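Local coordinates for protein peroxiredoxin (Clostridioides difficile, PDB 6TSB) that forms the chitinase domain of a bifunctional spore coat protein and probably cleaves chitin, the whole protein also being predicted to reduce peroxides, at residues A[39-44]-A[201-206]; A[207-212]-A[235-240]; A[261-264]-A[268-271]; A[274-279]-A[284-289]. One frame throughout, in Å; residues are numbered along the deposited sequence.

In the fold
The four contacts run in series along a chain that supplies most of a family 18 glycoside hydrolase barrel, continued by a strand of the second subunit. Contact 1 spans the barrel interior beside Asp135, in a run matching the acidic signature of this family's catalytic cleft. Contact 2, centred about 15 Å away, packs Met240 against Leu204 and Val237 against Ser206. Contact 3, centred about 15 Å from contact 2 and 17 Å from contact 1, is tied to contact 2 by Asp208; its Thr269 side chain lies about 3 Å from a bound di(hydroxyethyl)ether. Contact 4, centred about 16 Å from contact 3, touches it where Leu275 packs on Arg270. All four touch the second subunit.

Contact 1 of 4, residues A[39-44]-A[201-206]; sequences AEYVLG and YFNLMS
Tyr41 and Asn203 sit on extended backbones, strand 39-43 and strand 201-204, that make no backbone bonds to each other; the CA of Tyr41 and the CA of Asn203 are 10.5 Å apart. Both strands belong to the family 18 TIM barrel, and the two side chains bridge its interior. In each, CG lies beside the backbone N and opposite the carbonyl carbon (chi1 -75° for Tyr41), and the side chains meet at an oblique angle through amide nitrogen and phenol oxygen. Asn203 ND2 donates to Tyr41 OH at 2.7 Å, with an almost straight N-H...O angle of 172°. The hydroxyl lies practically in the amide plane, whereas the tyrosine ring stands nearly perpendicular to it, at 85°.

Asp135 OD2 also bonds to the phenol, so two bonds hold this buried oxygen. Asp135 lies in a sequence that fits the DxDxE signature of family 18 chitinases; Tyr41 and Asn203 are therefore consistent with a second shell to that cleft. Phe330 of the second subunit packs on both side chains. Its strand 328-332 takes the last barrel strand's place beside 37-43, consistent with a domain-swapped dimer, and Tyr41 O is hydrogen-bonded to OG1 of the neighbour's Thr333.

Contact 2 of 4, residues A[207-212]-A[235-240]; sequences YDFTAG and YSVDAM
The Phe209 ring is the bump of this contact, pushed into a hollow made by Tyr235, Ser236, Val237 and Met240 at the start of helix 237-246. Phe209 stands on a type I turn from Asp208 to Ala211, and its first torsion (chi1 -60°) lays CG beside the backbone N, aiming the ring at the helix end.

CB of Tyr235 lies over one face of the ring, 3.9 Å from CG of Phe209, a CH-pi contact 27° off the ring normal. The tyrosine ring itself leans past at an oblique 45°, neither stacked nor edge-to-face. The far end of the phenylalanine reaches backbone, with CE2 of Phe209 lying 3.7 Å from CA of Ser236. Val237 N meets the rim near the ring plane, 3.8 Å from CZ of Phe209, and Val237 CG2 adds a looser apolar touch to the same atom. Met240 reaches out to meet the Phe209 side chain from the opposite direction, its chain extended beyond CG, which carries the methyl CE to 3.6 Å from CE1 of Phe209; its sulfur makes an oblique Met-aromatic contact.

The wall of this hollow is held by Ser236, the N-cap residue, whose OG accepts from Ala239 N at 3.1 Å and so fixes the first turn. Asn224 of the intervening loop bonds to Tyr235 O and packs on Phe209. The same helix turn that receives Phe209 also packs on the barrel, Met240 against Leu204 of strand 201-204 and Val237 against Leu256 of strand 254-264.

Contact 3 of 4, residues A[261-264]-A[268-271]; sequences YGRL and ITRT
Gly262 and Arg270 face each other as a hydrogen-bonded antiparallel pair: Gly262 N gives to Arg270 O at 2.7 Å, and Arg270 N returns to Gly262 O at 2.9 Å. Two residues on, Leu264 N reaches Ile268 O at 3.1 Å, while the bond from Ile268 N back to Leu264 O is weak. This is a beta hairpin in which strand 268-271 folds back on the end of barrel strand 254-264, the segments running at 165°.

Leu264 and Ile268 share one face, where Leu264 CB and Ile268 CG1 close to 3.5 Å; Ala305 and Met306 of the second subunit cover them. On the other face, Arg263 and Thr269 lie side by side, and the methyl CG2 of Thr269 rests 3.5 Å above the plane of the Arg263 guanidinium, near its rim. Arg270 curls back along its own strand, so that its NH1 donates to Thr269 O at 3.0 Å.

Further out, beyond the two strands, Asp208 fixes the polar ends. Its OD1 pairs with Arg263 NE in a salt bridge and is hydrogen-bonded to Tyr261 OH, the tyrosine ring being swung over the backbone by chi1 of 58°. Arg263 NH1 also reaches Gly265 O in the turn. These bonds and the methyl packing should restrict rotation of the guanidinium, while the Asp208 carboxylate probably offsets part of its positive charge.

Contact 4 of 4, residues A[274-279]-A[284-289]; sequences ELRRDY and GYEYRF
Arg276 stretches its guanidinium from helix 272-278 until NH2 lies 3.3 Å from OE2 of Glu286. This is a salt bridge, but its hydrogen bond is weak: the N-H...O angle is only 123°, and the guanidinium and carboxylate planes are turned 66° apart, so the flat groups meet at one corner and not in a paired fashion. The two side chains cross at about a right angle. Arg276 is bent at its second torsion (chi2 -93°) and Glu286 at the same place, and these bends bring the charged ends together although the CA of Arg276 and the CA of Glu286 are 11.0 Å apart. Arg276 NE has a further, weak bond to Tyr272 OH, and the loop residue Asn281 touches both members of the bridge.

Outside the barrel, this contact links the short helix to the first strand of a three-stranded antiparallel sheet, 286-290, 295-300 and 303-307. In the chain this small sheet lies between barrel strands 254-264 and 328-332, consistent with the alpha+beta insertion of many family 18 chitinases. Glu286 is fixed there by backbone bonds to Val299. On the helix, Asp278 N still bonds to Glu274 O, and a salt bridge with a weak hydrogen bond joins Arg277 NH1 to OD1 of its neighbour Asp278.

Leu275 CD2 lies 3.5 Å above one face of the Tyr279 ring. Rings meet at the subunit boundary too: Tyr285 packs obliquely on Tyr279 of the second subunit, and Tyr279 on that subunit's Tyr285. Arg276 also packs on Ile341 of the second subunit.

Contact 1 of 4, residues A[39-44]-A[201-206]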
loop_
_atom_site.group_PDB
_atom_site.type_symbol
_atom_site.label_atom_id
_atom_site.label_comp_id
_atom_site.label_asym_id
_atom_site.label_seq_id
_atom_site.Cartn_x
_atom_site.Cartn_y
_atom_site.Cartn_z
ATOM N N ALA A 39 -2.696 25.694 -7.001
ATOM C CA ALA A 39 -2.611 26.108 -8.408
ATOM C C ALA A 39 -2.246 24.914 -9.277
ATOM O O ALA A 39 -1.629 23.982 -8.738
ATOM C CB ALA A 39 -1.591 27.206 -8.541
ATOM N N GLU A 40 -2.604 24.980 -10.570
ATOM C CA GLU A 40 -2.058 24.092 -11.617
ATOM C C GLU A 40 -1.622 24.899 -12.832
ATOM O O GLU A 40 -2.291 25.893 -13.180
ATOM C CB GLU A 40 -3.077 23.051 -12.069
ATOM C CG GLU A 40 -3.698 22.282 -10.927
ATOM C CD GLU A 40 -4.608 21.133 -11.341
ATOM O OE1 GLU A 40 -5.846 21.363 -11.426
ATOM O OE2 GLU A 40 -4.081 20.024 -11.574
ATOM N N TYR A 41 -0.509 24.452 -13.408
ATOM C CA TYR A 41 -0.091 24.682 -14.806
ATOM C C TYR A 41 -1.074 23.877 -15.660
ATOM O O TYR A 41 -1.349 22.699 -15.360
ATOM C CB TYR A 41 1.395 24.328 -15.043
ATOM C CG TYR A 41 2.373 25.343 -14.484
ATOM C CD1 TYR A 41 2.709 25.362 -13.136
ATOM C CD2 TYR A 41 2.923 26.338 -15.277
ATOM C CE1 TYR A 41 3.569 26.316 -12.605
ATOM C CE2 TYR A 41 3.796 27.288 -14.764
ATOM C CZ TYR A 41 4.136 27.276 -13.424
ATOM O OH TYR A 41 4.974 28.220 -12.905
ATOM N N VAL A 42 -1.598 24.528 -16.693
ATOM C CA VAL A 42 -2.540 23.936 -17.675
ATOM C C VAL A 42 -1.857 23.970 -19.039
ATOM O O VAL A 42 -1.823 25.058 -19.638
ATOM C CB VAL A 42 -3.843 24.748 -17.670
ATOM C CG1 VAL A 42 -4.893 24.054 -18.502
ATOM C CG2 VAL A 42 -4.334 25.006 -16.264
ATOM N N LEU A 43 -1.252 22.860 -19.455
ATOM C CA LEU A 43 -0.608 22.688 -20.791
ATOM C C LEU A 43 -1.546 21.940 -21.747
ATOM O O LEU A 43 -1.685 20.702 -21.612
ATOM C CB LEU A 43 0.690 21.899 -20.616
ATOM C CG LEU A 43 1.482 21.662 -21.895
ATOM C CD1 LEU A 43 1.885 22.994 -22.532
ATOM C CD2 LEU A 43 2.690 20.755 -21.638
ATOM N N GLY A 44 -2.134 22.643 -22.712
ATOM C CA GLY A 44 -3.007 22.005 -23.713
ATOM C C GLY A 44 -4.455 22.289 -23.388
ATOM O O GLY A 44 -4.721 23.344 -22.729
ATOM N N TYR A 201 5.512 35.134 -6.004
ATOM C CA TYR A 201 5.762 33.707 -5.724
ATOM C C TYR A 201 6.983 33.237 -6.498
ATOM O O TYR A 201 7.229 33.734 -7.600
ATOM C CB TYR A 201 4.545 32.861 -6.109
ATOM C CG TYR A 201 3.319 33.120 -5.273
ATOM C CD1 TYR A 201 3.240 32.654 -3.970
ATOM C CD2 TYR A 201 2.225 33.799 -5.778
ATOM C CE1 TYR A 201 2.128 32.908 -3.176
ATOM C CE2 TYR A 201 1.085 34.022 -5.016
ATOM C CZ TYR A 201 1.046 33.582 -3.706
ATOM O OH TYR A 201 -0.056 33.766 -2.940
ATOM N N PHE A 202 7.704 32.287 -5.923
ATOM C CA PHE A 202 8.748 31.489 -6.596
ATOM C C PHE A 202 8.156 30.094 -6.691
ATOM O O PHE A 202 7.786 29.554 -5.623
ATOM C CB PHE A 202 10.055 31.500 -5.803
ATOM C CG PHE A 202 11.176 30.776 -6.498
ATOM C CD1 PHE A 202 11.284 29.399 -6.430
ATOM C CD2 PHE A 202 12.086 31.465 -7.268
ATOM C CE1 PHE A 202 12.304 28.721 -7.080
ATOM C CE2 PHE A 202 13.109 30.785 -7.923
ATOM C CZ PHE A 202 13.221 29.423 -7.826
ATOM N N ASN A 203 7.948 29.621 -7.919
ATOM C CA ASN A 203 7.277 28.345 -8.244
ATOM C C ASN A 203 8.383 27.298 -8.296
ATOM O O ASN A 203 9.046 27.110 -9.379
ATOM C CB ASN A 203 6.430 28.416 -9.527
ATOM C CG ASN A 203 5.275 29.404 -9.445
ATOM O OD1 ASN A 203 5.049 30.027 -8.391
ATOM N ND2 ASN A 203 4.577 29.588 -10.563
ATOM N N LEU A 204 8.602 26.660 -7.147
ATOM C CA LEU A 204 9.699 25.691 -6.982
ATOM C C LEU A 204 9.338 24.444 -7.775
ATOM O O LEU A 204 8.435 23.722 -7.355
ATOM C CB LEU A 204 9.929 25.410 -5.488
ATOM C CG LEU A 204 10.782 24.179 -5.175
ATOM C CD1 LEU A 204 12.117 24.230 -5.880
ATOM C CD2 LEU A 204 10.979 24.033 -3.676
ATOM N N MET A 205 10.096 24.167 -8.817
ATOM C CA MET A 205 9.927 22.967 -9.678
ATOM C C MET A 205 10.694 21.802 -9.061
ATOM O O MET A 205 11.761 21.409 -9.566
ATOM C CB MET A 205 10.370 23.255 -11.109
ATOM C CG MET A 205 9.416 24.278 -11.760
ATOM S SD MET A 205 9.714 24.582 -13.513
ATOM C CE MET A 205 11.478 24.952 -13.493
ATOM N N SER A 206 10.116 21.278 -7.989
ATOM C CA SER A 206 10.711 20.249 -7.110
ATOM C C SER A 206 10.395 18.889 -7.706
ATOM O O SER A 206 9.710 18.123 -7.029
ATOM C CB SER A 206 10.196 20.415 -5.699
ATOM O OG SER A 206 8.916 21.039 -5.664
#

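Contact 2 of 4, residues A[207-212]-A[235-240]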
loop_
_atom_site.group_PDB
_atom_site.type_symbol
_atom_site.label_atom_id
_atom_site.label_comp_id
_atom_site.label_asym_id
_atom_site.label_seq_id
_atom_site.Cartn_x
_atom_site.Cartn_y
_atom_site.Cartn_z
ATOM N N TYR A 207 10.833 18.648 -8.950
ATOM C CA TYR A 207 10.615 17.386 -9.705
ATOM C C TYR A 207 11.639 17.308 -10.828
ATOM O O TYR A 207 12.523 18.164 -10.878
ATOM C CB TYR A 207 9.179 17.265 -10.220
ATOM C CG TYR A 207 8.608 18.497 -10.871
ATOM C CD1 TYR A 207 8.906 18.827 -12.188
ATOM C CD2 TYR A 207 7.753 19.335 -10.166
ATOM C CE1 TYR A 207 8.367 19.956 -12.786
ATOM C CE2 TYR A 207 7.227 20.473 -10.748
ATOM C CZ TYR A 207 7.542 20.789 -12.054
ATOM O OH TYR A 207 7.033 21.927 -12.591
ATOM N N ASP A 208 11.582 16.250 -11.625
ATOM C CA ASP A 208 12.537 15.977 -12.732
ATOM C C ASP A 208 13.969 15.803 -12.215
ATOM O O ASP A 208 14.886 15.925 -13.039
ATOM C CB ASP A 208 12.486 17.078 -13.792
ATOM C CG ASP A 208 11.333 16.933 -14.766
ATOM O OD1 ASP A 208 10.884 15.789 -14.979
ATOM O OD2 ASP A 208 10.895 17.972 -15.310
ATOM N N PHE A 209 14.185 15.458 -10.943
ATOM C CA PHE A 209 15.555 15.248 -10.397
ATOM C C PHE A 209 16.349 14.309 -11.323
ATOM O O PHE A 209 17.579 14.535 -11.445
ATOM C CB PHE A 209 15.518 14.773 -8.935
ATOM C CG PHE A 209 14.837 15.708 -7.948
ATOM C CD1 PHE A 209 14.584 17.038 -8.254
ATOM C CD2 PHE A 209 14.431 15.251 -6.708
ATOM C CE1 PHE A 209 13.969 17.880 -7.338
ATOM C CE2 PHE A 209 13.799 16.089 -5.797
ATOM C CZ PHE A 209 13.574 17.408 -6.110
ATOM N N THR A 210 15.706 13.344 -12.003
ATOM C CA THR A 210 16.397 12.309 -12.840
ATOM C C THR A 210 16.309 12.576 -14.351
ATOM O O THR A 210 16.768 11.704 -15.110
ATOM C CB THR A 210 15.838 10.907 -12.585
ATOM O OG1 THR A 210 14.420 10.971 -12.744
ATOM C CG2 THR A 210 16.212 10.379 -11.220
ATOM N N ALA A 211 15.788 13.729 -14.769
ATOM C CA ALA A 211 15.623 14.146 -16.185
ATOM C C ALA A 211 16.957 14.174 -16.959
ATOM O O ALA A 211 16.903 14.088 -18.197
ATOM C CB ALA A 211 14.944 15.492 -16.230
ATOM N N GLY A 212 18.108 14.297 -16.296
ATOM C CA GLY A 212 19.425 14.318 -16.971
ATOM C C GLY A 212 20.239 13.033 -16.819
ATOM O O GLY A 212 21.391 13.034 -17.292
ATOM N N TYR A 235 19.942 15.988 -4.407
ATOM C CA TYR A 235 18.589 16.378 -4.884
ATOM C C TYR A 235 17.510 15.837 -3.944
ATOM O O TYR A 235 17.349 14.615 -3.799
ATOM C CB TYR A 235 18.365 15.919 -6.326
ATOM C CG TYR A 235 19.183 16.688 -7.330
ATOM C CD1 TYR A 235 20.501 16.343 -7.594
ATOM C CD2 TYR A 235 18.647 17.778 -7.995
ATOM C CE1 TYR A 235 21.258 17.055 -8.510
ATOM C CE2 TYR A 235 19.391 18.500 -8.910
ATOM C CZ TYR A 235 20.703 18.139 -9.165
ATOM O OH TYR A 235 21.436 18.856 -10.063
ATOM N N SER A 236 16.762 16.763 -3.354
ATOM C CA SER A 236 15.568 16.500 -2.522
ATOM C C SER A 236 14.699 17.767 -2.436
ATOM O O SER A 236 15.268 18.908 -2.426
ATOM C CB SER A 236 16.006 16.032 -1.159
ATOM O OG SER A 236 15.943 17.101 -0.232
ATOM N N VAL A 237 13.379 17.624 -2.321
ATOM C CA VAL A 237 12.475 18.813 -2.242
ATOM C C VAL A 237 12.925 19.671 -1.060
ATOM O O VAL A 237 13.108 20.875 -1.261
ATOM C CB VAL A 237 10.987 18.440 -2.118
ATOM C CG1 VAL A 237 10.123 19.655 -1.856
ATOM C CG2 VAL A 237 10.492 17.655 -3.334
ATOM N N ASP A 238 13.110 19.057 0.114
ATOM C CA ASP A 238 13.378 19.742 1.409
ATOM C C ASP A 238 14.639 20.604 1.295
ATOM O O ASP A 238 14.609 21.747 1.769
ATOM C CB ASP A 238 13.522 18.728 2.556
ATOM C CG ASP A 238 14.079 19.263 3.874
ATOM O OD1 ASP A 238 13.391 20.079 4.569
ATOM O OD2 ASP A 238 15.192 18.857 4.195
ATOM N N ALA A 239 15.714 20.053 0.744
ATOM C CA ALA A 239 16.986 20.779 0.527
ATOM C C ALA A 239 16.778 21.979 -0.432
ATOM O O ALA A 239 17.521 22.982 -0.296
ATOM C CB ALA A 239 18.040 19.817 0.026
ATOM N N MET A 240 15.824 21.905 -1.378
ATOM C CA MET A 240 15.553 23.011 -2.340
ATOM C C MET A 240 14.786 24.101 -1.621
ATOM O O MET A 240 15.149 25.294 -1.774
ATOM C CB MET A 240 14.764 22.548 -3.561
ATOM C CG MET A 240 15.644 21.820 -4.513
ATOM S SD MET A 240 14.866 21.600 -6.121
ATOM C CE MET A 240 16.179 20.652 -6.881
#

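Contact 3 of 4, residues A[261-264]-A[268-271]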
loop_
_atom_site.group_PDB
_atom_site.type_symbol
_atom_site.label_atom_id
_atom_site.label_comp_id
_atom_site.label_asym_id
_atom_site.label_seq_id
_atom_site.Cartn_x
_atom_site.Cartn_y
_atom_site.Cartn_z
ATOM N N TYR A 261 2.892 13.379 -13.269
ATOM C CA TYR A 261 3.440 12.368 -14.196
ATOM C C TYR A 261 4.440 11.534 -13.408
ATOM O O TYR A 261 4.805 11.967 -12.307
ATOM C CB TYR A 261 4.152 13.005 -15.392
ATOM C CG TYR A 261 5.297 13.929 -15.049
ATOM C CD1 TYR A 261 5.064 15.239 -14.675
ATOM C CD2 TYR A 261 6.613 13.504 -15.138
ATOM C CE1 TYR A 261 6.105 16.096 -14.357
ATOM C CE2 TYR A 261 7.668 14.351 -14.852
ATOM C CZ TYR A 261 7.407 15.650 -14.445
ATOM O OH TYR A 261 8.414 16.512 -14.140
ATOM N N GLY A 262 4.831 10.398 -13.981
ATOM C CA GLY A 262 5.918 9.520 -13.526
ATOM C C GLY A 262 7.104 9.652 -14.443
ATOM O O GLY A 262 6.877 9.936 -15.617
ATOM N N ARG A 263 8.319 9.480 -13.917
ATOM C CA ARG A 263 9.561 9.487 -14.724
ATOM C C ARG A 263 10.441 8.309 -14.303
ATOM O O ARG A 263 10.383 7.934 -13.129
ATOM C CB ARG A 263 10.303 10.816 -14.564
ATOM C CG ARG A 263 11.716 10.819 -15.134
ATOM C CD ARG A 263 12.462 12.142 -15.007
ATOM N NE ARG A 263 11.832 13.263 -15.698
ATOM C CZ ARG A 263 11.903 13.495 -17.010
ATOM N NH1 ARG A 263 12.577 12.682 -17.811
ATOM N NH2 ARG A 263 11.284 14.541 -17.522
ATOM N N LEU A 264 11.193 7.759 -15.264
ATOM C CA LEU A 264 12.333 6.826 -15.077
ATOM C C LEU A 264 13.490 7.348 -15.941
ATOM O O LEU A 264 13.487 7.122 -17.174
ATOM C CB LEU A 264 11.906 5.403 -15.460
ATOM C CG LEU A 264 12.949 4.303 -15.243
ATOM C CD1 LEU A 264 13.208 4.082 -13.761
ATOM C CD2 LEU A 264 12.519 2.997 -15.910
ATOM N N ILE A 268 12.040 8.019 -20.205
ATOM C CA ILE A 268 10.596 7.647 -20.193
ATOM C C ILE A 268 9.833 8.532 -19.191
ATOM O O ILE A 268 10.330 8.766 -18.079
ATOM C CB ILE A 268 10.446 6.129 -19.935
ATOM C CG1 ILE A 268 10.164 5.794 -18.473
ATOM C CG2 ILE A 268 11.653 5.344 -20.438
ATOM C CD1 ILE A 268 8.710 5.935 -18.074
ATOM N N THR A 269 8.664 9.031 -19.588
ATOM C CA THR A 269 7.689 9.714 -18.706
ATOM C C THR A 269 6.298 9.159 -19.001
ATOM O O THR A 269 6.055 8.707 -20.128
ATOM C CB THR A 269 7.689 11.241 -18.874
ATOM O OG1 THR A 269 7.136 11.596 -20.143
ATOM C CG2 THR A 269 9.065 11.853 -18.747
ATOM N N ARG A 270 5.417 9.200 -18.013
ATOM C CA ARG A 270 4.015 8.758 -18.164
ATOM C C ARG A 270 3.143 9.731 -17.376
ATOM O O ARG A 270 3.550 10.125 -16.290
ATOM C CB ARG A 270 3.869 7.307 -17.694
ATOM C CG ARG A 270 4.673 6.288 -18.497
ATOM C CD ARG A 270 4.205 6.088 -19.931
ATOM N NE ARG A 270 4.831 4.938 -20.580
ATOM C CZ ARG A 270 5.916 4.970 -21.364
ATOM N NH1 ARG A 270 6.563 6.096 -21.617
ATOM N NH2 ARG A 270 6.362 3.843 -21.882
ATOM N N THR A 271 2.007 10.117 -17.934
ATOM C CA THR A 271 0.977 10.919 -17.246
ATOM C C THR A 271 0.351 10.058 -16.141
ATOM O O THR A 271 0.334 8.809 -16.289
ATOM C CB THR A 271 -0.075 11.390 -18.251
ATOM O OG1 THR A 271 -0.723 10.205 -18.726
ATOM C CG2 THR A 271 0.529 12.198 -19.384
#

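Contact 4 of 4, residues A[274-279]-A[284-289]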
loop_
_atom_site.group_PDB
_atom_site.type_symbol
_atom_site.label_atom_id
_atom_site.label_comp_id
_atom_site.label_asym_id
_atom_site.label_seq_id
_atom_site.Cartn_x
_atom_site.Cartn_y
_atom_site.Cartn_z
ATOM N N GLU A 274 -1.931 7.678 -17.603
ATOM C CA GLU A 274 -1.246 6.522 -18.257
ATOM C C GLU A 274 -0.745 5.485 -17.218
ATOM O O GLU A 274 -0.587 4.309 -17.583
ATOM C CB GLU A 274 -0.089 7.013 -19.136
ATOM C CG GLU A 274 -0.495 7.610 -20.483
ATOM C CD GLU A 274 0.675 8.196 -21.277
ATOM O OE1 GLU A 274 1.644 8.713 -20.648
ATOM O OE2 GLU A 274 0.642 8.130 -22.525
ATOM N N LEU A 275 -0.456 5.882 -15.978
ATOM C CA LEU A 275 -0.124 4.944 -14.871
ATOM C C LEU A 275 -1.419 4.279 -14.363
ATOM O O LEU A 275 -1.410 3.061 -14.103
ATOM C CB LEU A 275 0.590 5.729 -13.758
ATOM C CG LEU A 275 1.941 6.364 -14.109
ATOM C CD1 LEU A 275 2.474 7.189 -12.947
ATOM C CD2 LEU A 275 2.965 5.317 -14.514
ATOM N N ARG A 276 -2.484 5.073 -14.215
ATOM C CA ARG A 276 -3.865 4.667 -13.836
ATOM C C ARG A 276 -4.370 3.561 -14.772
ATOM O O ARG A 276 -5.295 2.855 -14.381
ATOM C CB ARG A 276 -4.819 5.869 -13.930
ATOM C CG ARG A 276 -5.147 6.542 -12.607
ATOM C CD ARG A 276 -6.419 5.946 -12.040
ATOM N NE ARG A 276 -6.601 6.198 -10.616
ATOM C CZ ARG A 276 -7.612 5.736 -9.876
ATOM N NH1 ARG A 276 -8.552 4.972 -10.409
ATOM N NH2 ARG A 276 -7.675 6.041 -8.592
ATOM N N ARG A 277 -3.833 3.464 -15.987
ATOM C CA ARG A 277 -4.358 2.547 -17.031
ATOM C C ARG A 277 -3.407 1.356 -17.200
ATOM O O ARG A 277 -3.908 0.233 -17.257
ATOM C CB ARG A 277 -4.589 3.301 -18.346
ATOM C CG ARG A 277 -5.833 2.859 -19.105
ATOM C CD ARG A 277 -5.709 2.986 -20.616
ATOM N NE ARG A 277 -5.267 4.315 -21.029
ATOM C CZ ARG A 277 -4.155 4.592 -21.719
ATOM N NH1 ARG A 277 -3.339 3.628 -22.112
ATOM N NH2 ARG A 277 -3.861 5.847 -22.019
ATOM N N ASP A 278 -2.092 1.579 -17.256
ATOM C CA ASP A 278 -1.101 0.545 -17.678
ATOM C C ASP A 278 -0.125 0.128 -16.558
ATOM O O ASP A 278 0.861 -0.562 -16.904
ATOM C CB ASP A 278 -0.295 1.044 -18.883
ATOM C CG ASP A 278 -1.171 1.591 -19.998
ATOM O OD1 ASP A 278 -2.416 1.431 -19.898
ATOM O OD2 ASP A 278 -0.606 2.182 -20.953
ATOM N N TYR A 279 -0.332 0.509 -15.286
ATOM C CA TYR A 279 0.715 0.344 -14.235
ATOM C C TYR A 279 0.168 -0.054 -12.847
ATOM O O TYR A 279 0.873 -0.883 -12.257
ATOM C CB TYR A 279 1.596 1.595 -14.166
ATOM C CG TYR A 279 2.454 1.843 -15.384
ATOM C CD1 TYR A 279 1.947 2.491 -16.504
ATOM C CD2 TYR A 279 3.788 1.458 -15.414
ATOM C CE1 TYR A 279 2.735 2.751 -17.622
ATOM C CE2 TYR A 279 4.590 1.709 -16.522
ATOM C CZ TYR A 279 4.062 2.351 -17.635
ATOM O OH TYR A 279 4.849 2.592 -18.727
ATOM N N GLY A 284 -9.397 -2.974 -12.471
ATOM C CA GLY A 284 -10.211 -1.971 -11.750
ATOM C C GLY A 284 -10.285 -2.216 -10.247
ATOM O O GLY A 284 -10.848 -1.347 -9.536
ATOM N N TYR A 285 -9.763 -3.355 -9.768
ATOM C CA TYR A 285 -9.753 -3.754 -8.334
ATOM C C TYR A 285 -8.757 -2.866 -7.588
ATOM O O TYR A 285 -7.562 -2.782 -7.968
ATOM C CB TYR A 285 -9.413 -5.236 -8.150
ATOM C CG TYR A 285 -10.566 -6.178 -8.387
ATOM C CD1 TYR A 285 -11.584 -6.297 -7.455
ATOM C CD2 TYR A 285 -10.646 -6.949 -9.539
ATOM C CE1 TYR A 285 -12.653 -7.157 -7.654
ATOM C CE2 TYR A 285 -11.706 -7.819 -9.751
ATOM C CZ TYR A 285 -12.717 -7.917 -8.808
ATOM O OH TYR A 285 -13.770 -8.760 -8.996
ATOM N N GLU A 286 -9.249 -2.201 -6.546
ATOM C CA GLU A 286 -8.449 -1.238 -5.755
ATOM C C GLU A 286 -8.106 -1.884 -4.407
ATOM O O GLU A 286 -9.010 -2.475 -3.776
ATOM C CB GLU A 286 -9.225 0.077 -5.648
ATOM C CG GLU A 286 -8.333 1.307 -5.674
ATOM C CD GLU A 286 -8.821 2.457 -6.536
ATOM O OE1 GLU A 286 -9.793 2.275 -7.304
ATOM O OE2 GLU A 286 -8.210 3.532 -6.443
ATOM N N TYR A 287 -6.835 -1.793 -4.013
ATOM C CA TYR A 287 -6.282 -2.298 -2.731
ATOM C C TYR A 287 -6.635 -1.310 -1.610
ATOM O O TYR A 287 -6.338 -0.102 -1.755
ATOM C CB TYR A 287 -4.774 -2.494 -2.877
ATOM C CG TYR A 287 -4.081 -2.992 -1.641
ATOM C CD1 TYR A 287 -3.746 -2.120 -0.615
ATOM C CD2 TYR A 287 -3.749 -4.331 -1.493
ATOM C CE1 TYR A 287 -3.078 -2.561 0.516
ATOM C CE2 TYR A 287 -3.098 -4.794 -0.356
ATOM C CZ TYR A 287 -2.759 -3.905 0.653
ATOM O OH TYR A 287 -2.111 -4.333 1.779
ATOM N N ARG A 288 -7.275 -1.808 -0.542
ATOM C CA ARG A 288 -7.639 -1.047 0.689
ATOM C C ARG A 288 -7.120 -1.797 1.925
ATOM O O ARG A 288 -6.842 -3.023 1.829
ATOM C CB ARG A 288 -9.158 -0.864 0.784
ATOM C CG ARG A 288 -9.784 -0.069 -0.352
ATOM C CD ARG A 288 -9.595 1.422 -0.169
ATOM N NE ARG A 288 -9.857 2.150 -1.406
ATOM C CZ ARG A 288 -11.016 2.712 -1.745
ATOM N NH1 ARG A 288 -12.065 2.643 -0.939
ATOM N NH2 ARG A 288 -11.119 3.339 -2.905
ATOM N N PHE A 289 -6.991 -1.097 3.052
ATOM C CA PHE A 289 -6.486 -1.653 4.341
ATOM C C PHE A 289 -7.319 -1.119 5.524
ATOM O O PHE A 289 -7.536 0.122 5.695
ATOM C CB PHE A 289 -4.976 -1.414 4.515
ATOM C CG PHE A 289 -4.308 -2.429 5.405
ATOM C CD1 PHE A 289 -4.384 -2.313 6.782
ATOM C CD2 PHE A 289 -3.668 -3.531 4.866
ATOM C CE1 PHE A 289 -3.803 -3.265 7.602
ATOM C CE2 PHE A 289 -3.091 -4.492 5.682
ATOM C CZ PHE A 289 -3.161 -4.358 7.049
#